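PDB 4XJW: sialidase B from Streptococcus pneumoniae serotype 4, which cleaves terminal sialic acid residues from alpha-(2->3)-, alpha-(2->6)- and alpha-(2->8)-linked oligosaccharides, glycoproteins and glycolipids. Local coordinates for residues A[208-213]-A[290-295]; A[302-307]-A[419-424]; A[451-456]-A[467-472]; A[475-480]-A[490-495]. The protein carries 1 engineered substitution. One frame throughout, in Å; residues are numbered along the deposited sequence.

Contact 1 (A[208-213]-A[290-295]). With OPX ((1s,3R,4S)-1-[(cyclohexylamino)methyl]-3,4-dihydroxycyclopentanesulfonic acid), chain B.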
# COMPACT_ATOMS: atom_id res chain seq x y z
N ILE A 208 -1.52 -2.07 1.76
CA ILE A 208 -2.05 -2.69 2.98
C ILE A 208 -1.01 -2.80 4.11
O ILE A 208 -0.66 -3.89 4.54
CB ILE A 208 -2.65 -4.11 2.72
CG1 ILE A 208 -3.36 -4.21 1.36
CG2 ILE A 208 -3.66 -4.44 3.80
CD1 ILE A 208 -4.50 -3.22 1.16
N PRO A 209 -0.52 -1.65 4.60
CA PRO A 209 0.52 -1.64 5.64
C PRO A 209 -0.03 -1.99 7.01
O PRO A 209 -1.21 -1.72 7.31
CB PRO A 209 0.96 -0.18 5.67
CG PRO A 209 -0.27 0.59 5.21
CD PRO A 209 -0.88 -0.29 4.16
N THR A 210 0.82 -2.57 7.85
CA THR A 210 0.51 -2.82 9.26
C THR A 210 1.70 -2.37 10.11
O THR A 210 2.83 -2.25 9.61
CB THR A 210 0.18 -4.30 9.56
OG1 THR A 210 1.39 -5.05 9.70
CG2 THR A 210 -0.71 -4.92 8.46
N LEU A 211 1.43 -2.10 11.38
CA LEU A 211 2.47 -1.81 12.39
C LEU A 211 2.04 -2.41 13.70
O LEU A 211 0.86 -2.45 14.01
CB LEU A 211 2.62 -0.29 12.57
CG LEU A 211 3.27 0.56 11.48
CD1 LEU A 211 3.12 2.05 11.80
CD2 LEU A 211 4.73 0.18 11.31
N TYR A 212 2.99 -2.87 14.50
CA TYR A 212 2.69 -3.44 15.80
C TYR A 212 3.92 -3.31 16.68
O TYR A 212 5.04 -3.61 16.24
CB TYR A 212 2.33 -4.92 15.65
CG TYR A 212 1.68 -5.55 16.86
CD1 TYR A 212 2.44 -5.95 17.96
CD2 TYR A 212 0.32 -5.76 16.90
CE1 TYR A 212 1.84 -6.54 19.07
CE2 TYR A 212 -0.29 -6.35 17.99
CZ TYR A 212 0.47 -6.74 19.07
OH TYR A 212 -0.15 -7.32 20.15
N THR A 213 3.72 -2.88 17.91
CA THR A 213 4.84 -2.67 18.83
C THR A 213 4.95 -3.89 19.74
O THR A 213 4.04 -4.19 20.51
CB THR A 213 4.63 -1.40 19.66
OG1 THR A 213 4.50 -0.29 18.77
CG2 THR A 213 5.81 -1.16 20.60
N SER A 290 -2.81 -8.69 5.52
CA SER A 290 -2.18 -9.32 6.68
C SER A 290 -2.50 -8.61 7.98
O SER A 290 -2.90 -7.43 7.99
CB SER A 290 -0.66 -9.42 6.49
OG SER A 290 -0.05 -8.14 6.46
N SER A 291 -2.29 -9.33 9.08
CA SER A 291 -2.57 -8.81 10.42
C SER A 291 -1.61 -9.46 11.41
O SER A 291 -1.30 -10.65 11.29
CB SER A 291 -4.02 -9.11 10.81
OG SER A 291 -4.40 -8.30 11.91
N ILE A 292 -1.15 -8.68 12.40
CA ILE A 292 -0.13 -9.13 13.35
C ILE A 292 -0.59 -9.02 14.81
O ILE A 292 -1.29 -8.07 15.17
CB ILE A 292 1.16 -8.29 13.20
CG1 ILE A 292 1.84 -8.60 11.88
CG2 ILE A 292 2.14 -8.59 14.34
CD1 ILE A 292 2.96 -7.60 11.57
N VAL A 293 -0.20 -9.98 15.64
CA VAL A 293 -0.37 -9.85 17.08
C VAL A 293 0.81 -10.53 17.77
O VAL A 293 1.48 -11.38 17.17
CB VAL A 293 -1.71 -10.50 17.52
CG1 VAL A 293 -1.56 -12.01 17.59
CG2 VAL A 293 -2.13 -9.96 18.88
N GLU A 294 1.09 -10.12 19.00
CA GLU A 294 2.11 -10.83 19.78
C GLU A 294 1.43 -11.61 20.89
O GLU A 294 0.51 -11.10 21.54
CB GLU A 294 3.15 -9.87 20.35
CG GLU A 294 4.28 -10.59 21.11
CD GLU A 294 5.45 -9.68 21.42
OE1 GLU A 294 5.22 -8.62 22.03
OE2 GLU A 294 6.60 -10.01 21.04
N ASP A 295 1.88 -12.85 21.10
CA ASP A 295 1.31 -13.72 22.13
C ASP A 295 2.17 -13.71 23.38
O ASP A 295 3.36 -14.00 23.33
CB ASP A 295 1.18 -15.14 21.59
CG ASP A 295 0.75 -16.13 22.65
OD1 ASP A 295 -0.13 -15.78 23.47
OD2 ASP A 295 1.28 -17.25 22.65
CAF OPX B . 4.22 1.82 24.80
CAG OPX B . 3.95 0.74 25.81
CAH OPX B . 4.30 1.23 23.42
CAI OPX B . 2.70 -0.02 25.47
CAJ OPX B . 3.07 0.45 23.06
CAK OPX B . 1.60 -2.15 22.65
CAL OPX B . -0.62 -1.70 21.45
CAM OPX B . 0.64 -3.64 20.83
CAO OPX B . -1.01 -2.17 20.10
CAP OPX B . 0.17 -2.89 19.60
CAQ OPX B . 2.78 -0.61 24.09
CAR OPX B . 0.30 -2.74 22.01
NAN OPX B . 1.49 -1.27 23.82
OAA OPX B . -0.87 -2.77 24.39
OAB OPX B . -1.84 -4.18 22.66
OAC OPX B . -1.37 -1.11 19.27
OAD OPX B . 1.16 -2.06 19.18
OAE OPX B . 0.24 -4.81 23.67
SAS OPX B . -0.59 -3.68 23.26
O HOH W 1 -0.87 -6.70 4.30
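Tyr212 places CG anti to the backbone N (chi1 -166°), on a side chain that points toward strand 286-294, and Ile292 turns CG2 anti to its own N to meet it. The two strands belong to adjacent sheets of the beta-propeller of a family 33 sialidase, and here they meet without strand pairing, through side chains of the first segment set against the second strand. Ile292 CG2 packs on Tyr212 CB at 3.9 Å. Farther out, Val293 C lies over one face of the phenol ring, while the cyclopentane of the bound Optactin (OPX) covers the opposite face, its CAP 3.7 Å above the plane over the ring centre. The ring is thus held between protein backbone and ligand. Thr210 brings CG2 to 3.4 Å from Ser290 O, and its hydroxyl, bonded to Ser222, has OG1 3.5 Å from Ile292 CD1. A water links the backbones, donating to Ile208 O and accepting from Ser290 N at 3.0 Å. Thr213, which follows Tyr212, also holds the inhibitor: its N donates to OPX OAD at 3.0 Å. The one direct hydrogen bond between the segments is weak, Glu294 N to Tyr212 OH at 3.3 Å, although nearly straight at 170°.

Contact 2 (A[302-307]-A[419-424]); sequences ILLADV and NYIAMT
Leu303, Ala305 and Val307 form hydrogen-bonded antiparallel pairs with Thr424, Ala422 and Tyr420, each pair closed by two N-H...O=C bonds. Of these six, Thr424 N to Leu303 O is 2.8 Å long, and Ala422 N reaches Ala305 O with an angle of 173° at the hydrogen. In the intervening non-hydrogen-bonded pairs the CA-H groups face carbonyls, as in Asp306 CA to Tyr420 O at 3.2 Å.

Apolar contacts divide between the two sheet faces. On the face of Leu304, Asp306, Ile421 and Met423, Leu304 and Met423 lie side by side, with Leu304 CD1 3.6 Å from Met423 CB. The thioether bends at chi3 (-32°), and Met423 CE presses on Ile302 CG2 at 3.4 Å, tighter than usual carbon contact. On the other face, with Leu303 and Thr424, Val307 CG2 meets Ala422 CB equally closely, at 3.4 Å, and Thr424 CG2 rests against Leu303 CB at 4.0 Å.

One oxygen of the buried Asp306, OD1, accepts from Leu452 N outside the pair. With strand 286-294 flanking strand 301-308, and Thr424 opening the second BNR repeat, this is the twisted antiparallel strand pairing of a sialidase beta-propeller, the strand axes running at 144°.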
# COMPACT_ATOMS: atom_id res chain seq x y z
N ILE A 302 2.51 -13.62 15.86
CA ILE A 302 1.61 -14.36 14.99
C ILE A 302 1.08 -13.47 13.86
O ILE A 302 0.60 -12.37 14.11
CB ILE A 302 0.45 -14.96 15.80
CG1 ILE A 302 1.01 -15.94 16.83
CG2 ILE A 302 -0.57 -15.60 14.88
CD1 ILE A 302 -0.03 -16.50 17.77
N LEU A 303 1.20 -13.94 12.63
CA LEU A 303 0.72 -13.18 11.48
C LEU A 303 -0.30 -13.99 10.70
O LEU A 303 -0.08 -15.16 10.38
CB LEU A 303 1.91 -12.75 10.58
CG LEU A 303 1.64 -11.93 9.31
CD1 LEU A 303 2.85 -11.07 8.96
CD2 LEU A 303 1.33 -12.83 8.12
N LEU A 304 -1.44 -13.36 10.41
CA LEU A 304 -2.46 -13.99 9.58
C LEU A 304 -2.55 -13.26 8.23
O LEU A 304 -2.22 -12.08 8.14
CB LEU A 304 -3.82 -14.00 10.29
CG LEU A 304 -4.14 -15.18 11.21
CD1 LEU A 304 -3.12 -15.32 12.33
CD2 LEU A 304 -5.55 -15.03 11.78
N ALA A 305 -3.00 -13.97 7.20
CA ALA A 305 -3.30 -13.36 5.90
C ALA A 305 -4.33 -14.18 5.15
O ALA A 305 -4.49 -15.37 5.42
CB ALA A 305 -2.02 -13.20 5.05
N ASP A 306 -5.03 -13.57 4.20
CA ASP A 306 -5.87 -14.37 3.31
C ASP A 306 -4.97 -15.12 2.34
O ASP A 306 -3.92 -14.60 1.93
CB ASP A 306 -6.80 -13.51 2.46
CG ASP A 306 -7.71 -12.60 3.27
OD1 ASP A 306 -8.06 -12.92 4.43
OD2 ASP A 306 -8.11 -11.55 2.71
N VAL A 307 -5.39 -16.32 1.95
CA VAL A 307 -4.67 -17.07 0.91
C VAL A 307 -5.60 -17.30 -0.27
O VAL A 307 -6.74 -17.74 -0.09
CB VAL A 307 -4.20 -18.44 1.41
CG1 VAL A 307 -3.24 -19.07 0.39
CG2 VAL A 307 -3.51 -18.28 2.74
N ASN A 419 -11.40 -18.53 -1.13
CA ASN A 419 -10.43 -17.86 -0.26
C ASN A 419 -10.28 -18.55 1.09
O ASN A 419 -11.26 -19.08 1.65
CB ASN A 419 -10.82 -16.40 -0.05
CG ASN A 419 -12.21 -16.26 0.51
OD1 ASN A 419 -13.19 -16.55 -0.18
ND2 ASN A 419 -12.32 -15.82 1.77
N TYR A 420 -9.06 -18.52 1.63
CA TYR A 420 -8.75 -19.14 2.91
C TYR A 420 -8.06 -18.13 3.82
O TYR A 420 -7.65 -17.06 3.37
CB TYR A 420 -7.82 -20.35 2.73
CG TYR A 420 -8.34 -21.41 1.78
CD1 TYR A 420 -8.23 -21.25 0.40
CD2 TYR A 420 -8.91 -22.58 2.27
CE1 TYR A 420 -8.69 -22.22 -0.47
CE2 TYR A 420 -9.38 -23.55 1.41
CZ TYR A 420 -9.27 -23.36 0.05
OH TYR A 420 -9.74 -24.34 -0.81
N ILE A 421 -7.92 -18.48 5.10
CA ILE A 421 -7.07 -17.71 6.01
C ILE A 421 -5.95 -18.62 6.48
O ILE A 421 -6.20 -19.78 6.83
CB ILE A 421 -7.84 -17.20 7.24
CG1 ILE A 421 -8.95 -16.24 6.82
CG2 ILE A 421 -6.90 -16.47 8.22
CD1 ILE A 421 -9.77 -15.68 7.98
N ALA A 422 -4.72 -18.12 6.47
CA ALA A 422 -3.60 -18.89 6.99
C ALA A 422 -2.91 -18.11 8.08
O ALA A 422 -3.06 -16.90 8.16
CB ALA A 422 -2.62 -19.23 5.90
N MET A 423 -2.12 -18.82 8.89
CA MET A 423 -1.35 -18.20 9.96
C MET A 423 0.10 -18.65 9.87
O MET A 423 0.38 -19.77 9.45
CB MET A 423 -1.95 -18.55 11.32
CG MET A 423 -1.74 -19.96 11.76
SD MET A 423 -2.18 -20.20 13.49
CE MET A 423 -1.78 -18.66 14.21
N THR A 424 1.02 -17.76 10.24
CA THR A 424 2.40 -18.14 10.44
C THR A 424 2.84 -17.54 11.77
O THR A 424 2.17 -16.64 12.30
CB THR A 424 3.33 -17.69 9.28
OG1 THR A 424 4.67 -18.13 9.56
CG2 THR A 424 3.33 -16.16 9.12

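Contact 3 (A[451-456]-A[467-472]); sequences YLCPGQ and IFATYT. With OPX ((1s,3R,4S)-1-[(cyclohexylamino)methyl]-3,4-dihydroxycyclopentanesulfonic acid), chain B.
Phe468 meets Leu452 near the start of the second segment, its CB 4.3 Å from Leu452 CD1, while a water in the ring plane lies at its edge. That water donates to both Cys453 O and Ala469 O, and a second one accepts from Ala469 N and donates to Gln456 O, so solvent fills in for direct backbone pairing where the first strand breaks at Cys453-Pro454. Ala469 O also takes the N-H of Cys453 at 3.0 Å, and Ala469 CB touches Cys453 SG at 3.7 Å. Thr470 pairs with Leu452 as a non-hydrogen-bonded antiparallel pair; Thr470 CG2 and Leu452 CD1 are 4.0 Å apart, and the threonine hydroxyl bonds to Thr477 O. The two strands form a beta hairpin of the sialidase propeller. At the end away from the Tyr451-Tyr471 pair, Gln456 extends to Optactin (OPX), with OPX OAC donating to Gln456 OE1 at 2.8 Å. Tyr471 then closes a hydrogen-bonded pair with Tyr451 through two backbone bonds, Tyr451 N to Tyr471 O being nearly straight at 172°. Tyr471 CG sits between its backbone N and carbonyl carbon (chi1 62°), and the ring beyond it presents a face to Tyr451 CB, 3.7 Å from the centroid in a CH-pi contact. The two ring planes meet obliquely at 47°. Cys453 SG comes to the edge of the Tyr471 ring, 3.9 Å from Tyr471 CD2, a sulfur-aromatic contact in the ring plane.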
# COMPACT_ATOMS: atom_id res chain seq x y z
N TYR A 451 -12.97 -12.78 5.57
CA TYR A 451 -11.89 -11.96 5.04
C TYR A 451 -11.17 -11.28 6.19
O TYR A 451 -11.80 -10.58 6.99
CB TYR A 451 -12.44 -10.92 4.07
CG TYR A 451 -13.37 -11.50 3.02
CD1 TYR A 451 -12.89 -12.34 2.03
CD2 TYR A 451 -14.73 -11.22 3.04
CE1 TYR A 451 -13.73 -12.87 1.07
CE2 TYR A 451 -15.58 -11.74 2.09
CZ TYR A 451 -15.08 -12.56 1.11
OH TYR A 451 -15.94 -13.08 0.16
N LEU A 452 -9.85 -11.47 6.28
CA LEU A 452 -9.10 -10.93 7.40
C LEU A 452 -9.12 -9.41 7.37
O LEU A 452 -8.96 -8.80 6.31
CB LEU A 452 -7.67 -11.44 7.37
CG LEU A 452 -6.80 -11.18 8.59
CD1 LEU A 452 -7.28 -11.96 9.79
CD2 LEU A 452 -5.36 -11.53 8.26
N CYS A 453 -9.30 -8.80 8.53
CA CYS A 453 -9.16 -7.35 8.64
C CYS A 453 -7.69 -7.00 8.76
O CYS A 453 -7.01 -7.43 9.69
CB CYS A 453 -9.91 -6.82 9.86
SG CYS A 453 -11.68 -7.18 9.83
N PRO A 454 -7.17 -6.20 7.81
CA PRO A 454 -5.74 -5.90 7.89
C PRO A 454 -5.38 -4.99 9.04
O PRO A 454 -6.18 -4.13 9.45
CB PRO A 454 -5.44 -5.21 6.57
CG PRO A 454 -6.76 -4.69 6.06
CD PRO A 454 -7.82 -5.62 6.62
N GLY A 455 -4.18 -5.18 9.58
CA GLY A 455 -3.67 -4.31 10.61
C GLY A 455 -3.16 -5.10 11.80
O GLY A 455 -2.21 -5.88 11.68
N GLN A 456 -3.78 -4.87 12.95
CA GLN A 456 -3.41 -5.52 14.20
C GLN A 456 -4.46 -6.51 14.63
O GLN A 456 -5.67 -6.27 14.47
CB GLN A 456 -3.23 -4.46 15.32
CG GLN A 456 -2.13 -3.42 15.04
CD GLN A 456 -1.93 -2.43 16.18
OE1 GLN A 456 -2.72 -2.37 17.12
NE2 GLN A 456 -0.86 -1.64 16.08
N ILE A 467 -7.23 -12.12 19.66
CA ILE A 467 -8.39 -11.95 18.78
C ILE A 467 -7.98 -11.32 17.45
O ILE A 467 -7.30 -10.29 17.42
CB ILE A 467 -9.48 -11.06 19.41
CG1 ILE A 467 -9.89 -11.59 20.78
CG2 ILE A 467 -10.71 -10.97 18.47
CD1 ILE A 467 -11.06 -10.82 21.39
N PHE A 468 -8.44 -11.92 16.36
CA PHE A 468 -8.30 -11.33 15.03
C PHE A 468 -9.67 -11.06 14.45
O PHE A 468 -10.48 -11.98 14.35
CB PHE A 468 -7.53 -12.26 14.10
CG PHE A 468 -6.04 -12.24 14.30
CD1 PHE A 468 -5.26 -11.27 13.69
CD2 PHE A 468 -5.43 -13.20 15.09
CE1 PHE A 468 -3.89 -11.25 13.86
CE2 PHE A 468 -4.05 -13.20 15.27
CZ PHE A 468 -3.29 -12.22 14.65
N ALA A 469 -9.92 -9.82 14.06
CA ALA A 469 -11.16 -9.46 13.38
C ALA A 469 -11.15 -9.92 11.93
O ALA A 469 -10.13 -9.79 11.22
CB ALA A 469 -11.40 -7.97 13.46
N THR A 470 -12.28 -10.45 11.48
CA THR A 470 -12.51 -10.74 10.07
C THR A 470 -13.93 -10.29 9.75
O THR A 470 -14.71 -10.01 10.66
CB THR A 470 -12.37 -12.24 9.75
OG1 THR A 470 -13.54 -12.94 10.21
CG2 THR A 470 -11.12 -12.85 10.41
N TYR A 471 -14.26 -10.20 8.47
CA TYR A 471 -15.62 -9.85 8.08
C TYR A 471 -16.12 -10.79 6.99
O TYR A 471 -15.34 -11.45 6.30
CB TYR A 471 -15.71 -8.40 7.61
CG TYR A 471 -14.88 -8.10 6.39
CD1 TYR A 471 -15.42 -8.22 5.11
CD2 TYR A 471 -13.57 -7.66 6.51
CE1 TYR A 471 -14.65 -7.94 3.99
CE2 TYR A 471 -12.81 -7.38 5.40
CZ TYR A 471 -13.35 -7.52 4.14
OH TYR A 471 -12.56 -7.23 3.05
N THR A 472 -17.44 -10.86 6.87
CA THR A 472 -18.06 -11.58 5.77
C THR A 472 -19.41 -10.93 5.55
O THR A 472 -19.74 -9.94 6.20
CB THR A 472 -18.20 -13.09 6.06
OG1 THR A 472 -18.66 -13.76 4.88
CG2 THR A 472 -19.18 -13.33 7.17
CAF OPX B . 4.22 1.82 24.80
CAG OPX B . 3.95 0.74 25.81
CAH OPX B . 4.30 1.23 23.42
CAI OPX B . 2.70 -0.02 25.47
CAJ OPX B . 3.07 0.45 23.06
CAK OPX B . 1.60 -2.15 22.65
CAL OPX B . -0.62 -1.70 21.45
CAM OPX B . 0.64 -3.64 20.83
CAO OPX B . -1.01 -2.17 20.10
CAP OPX B . 0.17 -2.89 19.60
CAQ OPX B . 2.78 -0.61 24.09
CAR OPX B . 0.30 -2.74 22.01
NAN OPX B . 1.49 -1.27 23.82
OAA OPX B . -0.87 -2.77 24.39
OAB OPX B . -1.84 -4.18 22.66
OAC OPX B . -1.37 -1.11 19.27
OAD OPX B . 1.16 -2.06 19.18
OAE OPX B . 0.24 -4.81 23.67
SAS OPX B . -0.59 -3.68 23.26
O HOH W 2 -7.31 -9.14 11.61
O HOH W 3 -7.83 -7.86 13.82

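Contact 4 (A[475-480]-A[490-495]); sequences ELTYLI and KSSASI
Glu475 and Ser492 are joined by a short hydrogen bond, Ser492 OG donating to Glu475 OE2 at 2.6 Å. The hydroxyl meets the carboxylate on its syn side, 32° out of the plane, whereas Thr477 OG1 donates to the anti lone pair of the same OE2 at 2.7 Å. Two donors therefore grip one oxygen and limit rotation of the carboxylate. Ser492 OG accepts in turn from Lys490 NZ at 2.8 Å, so the hydroxyl relays between ammonium and carboxylate; these groups stay 5.0 Å apart (Lys490 NZ to Glu475 OE2), and the opposite charges would be expected to stabilise each other.

The backbone continues the pairing, with two bonds each between Leu476 and Ala493 and between Tyr478 and Ser491; Ser491 N to Tyr478 O is 2.8 Å. On the face that carries Glu475, Thr477 CG2 lies 3.8 Å from Lys490 CB. On the face of Leu476 and Tyr478, Ala493 CB meets the phenol edge in its plane, 3.9 Å from Tyr478 CE1. Ile495 CG2, anti to its carbonyl carbon, comes within 4.0 Å of Leu476 CG, the side chains crossing at about a right angle.

This antiparallel hairpin, which spans the third BNR repeat, forms the outer half of the four-stranded propeller blade 451-459, 466-472, 475-481, 489-494: strand 475-481 bonds on to strand 466-472, and 489-494 is the outermost strand. Met528 of strand 526-530 touches Leu476, Tyr478, Ala493 and Ile495, while Trp537 stacks on the Tyr478 ring.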
# COMPACT_ATOMS: atom_id res chain seq x y z
N GLU A 475 -21.85 -9.91 8.79
CA GLU A 475 -21.30 -9.94 10.14
C GLU A 475 -19.81 -9.66 10.22
O GLU A 475 -19.08 -9.80 9.24
CB GLU A 475 -21.59 -11.29 10.82
CG GLU A 475 -20.83 -12.49 10.24
CD GLU A 475 -21.03 -13.78 11.03
OE1 GLU A 475 -22.20 -14.22 11.17
OE2 GLU A 475 -20.03 -14.36 11.52
N LEU A 476 -19.37 -9.25 11.41
CA LEU A 476 -17.96 -9.37 11.77
C LEU A 476 -17.79 -10.74 12.40
O LEU A 476 -18.64 -11.21 13.15
CB LEU A 476 -17.55 -8.28 12.76
CG LEU A 476 -17.62 -6.84 12.28
CD1 LEU A 476 -17.06 -5.89 13.32
CD2 LEU A 476 -16.86 -6.69 10.97
N THR A 477 -16.69 -11.40 12.08
CA THR A 477 -16.42 -12.71 12.64
C THR A 477 -15.09 -12.64 13.36
O THR A 477 -14.02 -12.69 12.73
CB THR A 477 -16.41 -13.83 11.58
OG1 THR A 477 -17.56 -13.70 10.72
CG2 THR A 477 -16.44 -15.19 12.26
N TYR A 478 -15.15 -12.51 14.68
CA TYR A 478 -13.92 -12.47 15.47
C TYR A 478 -13.35 -13.87 15.66
O TYR A 478 -14.06 -14.80 16.07
CB TYR A 478 -14.19 -11.81 16.83
CG TYR A 478 -14.70 -10.38 16.72
CD1 TYR A 478 -16.07 -10.12 16.65
CD2 TYR A 478 -13.83 -9.31 16.70
CE1 TYR A 478 -16.55 -8.80 16.55
CE2 TYR A 478 -14.28 -8.01 16.62
CZ TYR A 478 -15.64 -7.76 16.55
OH TYR A 478 -16.06 -6.45 16.47
N LEU A 479 -12.08 -14.03 15.35
CA LEU A 479 -11.41 -15.31 15.56
C LEU A 479 -10.62 -15.24 16.86
O LEU A 479 -9.72 -14.39 17.01
CB LEU A 479 -10.52 -15.65 14.37
CG LEU A 479 -11.21 -15.59 13.01
CD1 LEU A 479 -10.29 -16.10 11.92
CD2 LEU A 479 -12.51 -16.40 13.03
N ILE A 480 -10.94 -16.13 17.79
CA ILE A 480 -10.39 -16.09 19.13
C ILE A 480 -9.56 -17.33 19.41
O ILE A 480 -10.01 -18.45 19.14
CB ILE A 480 -11.51 -15.96 20.17
CG1 ILE A 480 -12.34 -14.71 19.92
CG2 ILE A 480 -10.95 -15.92 21.59
CD1 ILE A 480 -13.53 -14.56 20.86
N LYS A 490 -14.92 -18.95 16.75
CA LYS A 490 -15.46 -17.70 16.24
C LYS A 490 -16.41 -17.06 17.24
O LYS A 490 -17.02 -17.73 18.06
CB LYS A 490 -16.19 -17.93 14.91
CG LYS A 490 -17.63 -18.43 15.04
CD LYS A 490 -18.37 -18.34 13.70
CE LYS A 490 -19.76 -18.96 13.78
NZ LYS A 490 -20.68 -18.18 14.66
N SER A 491 -16.48 -15.74 17.17
CA SER A 491 -17.55 -15.00 17.82
C SER A 491 -18.15 -14.09 16.76
O SER A 491 -17.49 -13.18 16.26
CB SER A 491 -17.02 -14.19 19.01
OG SER A 491 -18.08 -13.52 19.66
N SER A 492 -19.40 -14.35 16.38
CA SER A 492 -20.04 -13.57 15.32
C SER A 492 -20.78 -12.36 15.89
O SER A 492 -21.40 -12.44 16.96
CB SER A 492 -21.01 -14.44 14.51
OG SER A 492 -20.35 -15.51 13.88
N ALA A 493 -20.71 -11.25 15.17
CA ALA A 493 -21.42 -10.04 15.53
C ALA A 493 -22.13 -9.50 14.30
O ALA A 493 -21.49 -9.06 13.34
CB ALA A 493 -20.46 -9.01 16.09
N SER A 494 -23.45 -9.56 14.30
CA SER A 494 -24.22 -9.10 13.14
C SER A 494 -24.02 -7.61 12.89
O SER A 494 -23.91 -6.84 13.83
CB SER A 494 -25.71 -9.37 13.37
OG SER A 494 -26.05 -10.67 12.93
N ILE A 495 -23.97 -7.23 11.62
CA ILE A 495 -23.88 -5.82 11.26
C ILE A 495 -24.96 -5.47 10.24
O ILE A 495 -25.30 -6.30 9.38
CB ILE A 495 -22.45 -5.44 10.76
CG1 ILE A 495 -22.06 -6.25 9.52
CG2 ILE A 495 -21.41 -5.61 11.87
CD1 ILE A 495 -20.64 -5.95 9.01

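In the fold
The contacts lie on two propeller blades whose inner strands, 286-294 and 451-459, run parallel and bonded (Ser290 O to Gly455 N 3.0 Å); strand 205-213 of contact 1 comes from a separate sheet. Strand 286-294 also neighbours strand 301-308 of contact 2. Contact 3 hands on to contact 4 through Phe468 O and Leu479 N, 2.8 Å apart. Contacts 1 and 3 both touch the inhibitor, and Leu211 O, one residue before the pocket residue Tyr212, lies 2.8 Å from Gln456 NE2, a probable hydrogen bond. The side chain of Tyr471 lies about 4 Å from that of Glu503, a predicted active-site residue, and about 6 Å from that of Tyr615, the nucleophile by similarity. Contact 4 lies about 26 Å from the chain centre, yet the Leu476 side chain is about 8 Å from that of Glu503.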